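Local coordinates for protein methylmalonate-semialdehyde dehydrogenase (Oceanimonas doudoroffii, PDB 4ZZ7) that probably catalyses the NAD-dependent, coenzyme A-acylating oxidation of methylmalonate semialdehyde, as a member of the aldehyde dehydrogenase family, at residues G297-V301 with Q392-V396. Residues are numbered along the deposited sequence; the frame is centred on the assembly and turned at random.
Sequences GDALV and QVVRV
A helix packs on a beta sheet here, with a salt bridge from Arg-395 to Asp-298 at one end and a small apolar patch, Leu-300 and Val-301 against Val-393, at the other. This is the alpha/beta architecture of the catalytic domain in aldehyde dehydrogenases: strand 286-292 leads into helix 296-308, which runs back over the sheet nearly antiparallel to strand 390-396, the parallel neighbour of 286-292. The two short axes make 165° and come within 9.8 Å of each other. Val-393 and Arg-395, two apart on the strand, both face the helix.

Arg-395 lies over the first turn. The Arg-395 guanidinium lays one face on Gly-297, NH2 3.4 Å from the glycine CA. Asp-298 starts out pointing away, but chi1 of -64° sets its CG beside the backbone N and brings OD1 back to the edge of the guanidinium. There NH2 of Arg-395 donates to Asp-298 OD1 at 2.9 Å, coming from above the carboxylate plane, while NH1 adds a weak second bond to the same oxygen. The two planes stand 46° apart, so the pair is skewed and not a flat two-bond bridge. NE is taken by Asp-373 on the adjoining strand 370-373, so the arginine ties the helix to two strands. A leucine in its place would probably leave Asp-298 and Asp-373 without their shared positive mate and Gly-297 without the flat group over it.

Deeper in, Leu-300 CD2 and Val-393 CG2 meet tip to tip at 4.2 Å, and Leu-300 also touches Ala-289 on strand 286-292. Val-301 CG2 touches both strand residues, 4.0 Å from Val-393 CG1 and 3.7 Å from Arg-395 NH1.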
loop_
_atom_site.group_PDB
_atom_site.type_symbol
_atom_site.label_atom_id
_atom_site.label_comp_id
_atom_site.label_asym_id
_atom_site.label_seq_id
_atom_site.Cartn_x
_atom_site.Cartn_y
_atom_site.Cartn_z
ATOM N N GLY A 297 29.241 -30.890 12.261
ATOM C CA GLY A 297 28.690 -32.182 11.892
ATOM C C GLY A 297 28.642 -33.122 13.081
ATOM O O GLY A 297 27.572 -33.640 13.416
ATOM N N ASP A 298 29.795 -33.305 13.735
ATOM C CA ASP A 298 29.940 -34.286 14.823
ATOM C C ASP A 298 29.127 -33.887 16.025
ATOM O O ASP A 298 28.499 -34.735 16.661
ATOM C CB ASP A 298 31.400 -34.452 15.229
ATOM C CG ASP A 298 32.250 -35.019 14.125
ATOM O OD1 ASP A 298 31.702 -35.630 13.160
ATOM O OD2 ASP A 298 33.482 -34.841 14.246
ATOM N N ALA A 299 29.133 -32.592 16.318
ATOM C CA ALA A 299 28.409 -32.046 17.479
ATOM C C ALA A 299 26.879 -32.054 17.309
ATOM O O ALA A 299 26.149 -32.297 18.268
ATOM C CB ALA A 299 28.906 -30.643 17.794
ATOM N N LEU A 300 26.414 -31.781 16.091
ATOM C CA LEU A 300 25.016 -31.970 15.712
ATOM C C LEU A 300 24.600 -33.423 15.931
ATOM O O LEU A 300 23.698 -33.678 16.720
ATOM C CB LEU A 300 24.788 -31.575 14.239
ATOM C CG LEU A 300 23.378 -31.661 13.619
ATOM C CD1 LEU A 300 22.481 -30.645 14.264
ATOM C CD2 LEU A 300 23.337 -31.440 12.110
ATOM N N VAL A 301 25.266 -34.362 15.252
ATOM C CA VAL A 301 24.881 -35.786 15.319
ATOM C C VAL A 301 24.924 -36.307 16.759
ATOM O O VAL A 301 24.042 -37.058 17.180
ATOM C CB VAL A 301 25.728 -36.683 14.385
ATOM C CG1 VAL A 301 25.364 -38.160 14.549
ATOM C CG2 VAL A 301 25.488 -36.284 12.943
ATOM N N GLN A 392 18.203 -36.277 7.578
ATOM C CA GLN A 392 19.495 -36.513 6.892
ATOM C C GLN A 392 20.491 -35.392 7.190
ATOM O O GLN A 392 20.119 -34.226 7.255
ATOM C CB GLN A 392 19.277 -36.621 5.378
ATOM C CG GLN A 392 18.632 -37.930 4.977
ATOM C CD GLN A 392 17.998 -37.915 3.601
ATOM O OE1 GLN A 392 17.237 -37.016 3.267
ATOM N NE2 GLN A 392 18.272 -38.943 2.813
ATOM N N VAL A 393 21.761 -35.732 7.366
ATOM C CA VAL A 393 22.798 -34.702 7.619
ATOM C C VAL A 393 23.953 -34.845 6.636
ATOM O O VAL A 393 24.598 -35.882 6.579
ATOM C CB VAL A 393 23.281 -34.662 9.088
ATOM C CG1 VAL A 393 23.194 -36.029 9.700
ATOM C CG2 VAL A 393 24.692 -34.111 9.233
ATOM N N VAL A 394 24.154 -33.792 5.850
ATOM C CA VAL A 394 25.234 -33.695 4.903
ATOM C C VAL A 394 26.331 -32.864 5.553
ATOM O O VAL A 394 26.060 -31.943 6.326
ATOM C CB VAL A 394 24.785 -32.993 3.598
ATOM C CG1 VAL A 394 25.953 -32.807 2.622
ATOM C CG2 VAL A 394 23.665 -33.776 2.924
ATOM N N ARG A 395 27.573 -33.208 5.219
ATOM C CA ARG A 395 28.745 -32.481 5.672
ATOM C C ARG A 395 29.353 -31.786 4.453
ATOM O O ARG A 395 29.376 -32.352 3.363
ATOM C CB ARG A 395 29.712 -33.449 6.368
ATOM C CG ARG A 395 29.143 -34.022 7.674
ATOM C CD ARG A 395 29.632 -35.432 7.997
ATOM N NE ARG A 395 29.058 -35.949 9.245
ATOM C CZ ARG A 395 29.478 -35.631 10.472
ATOM N NH1 ARG A 395 28.889 -36.159 11.543
ATOM N NH2 ARG A 395 30.485 -34.802 10.646
ATOM N N VAL A 396 29.758 -30.534 4.627
ATOM C CA VAL A 396 30.440 -29.750 3.590
ATOM C C VAL A 396 31.545 -28.870 4.221
ATOM O O VAL A 396 31.598 -28.639 5.438
ATOM C CB VAL A 396 29.487 -28.844 2.737
ATOM C CG1 VAL A 396 28.455 -29.645 1.961
ATOM C CG2 VAL A 396 28.783 -27.812 3.598
#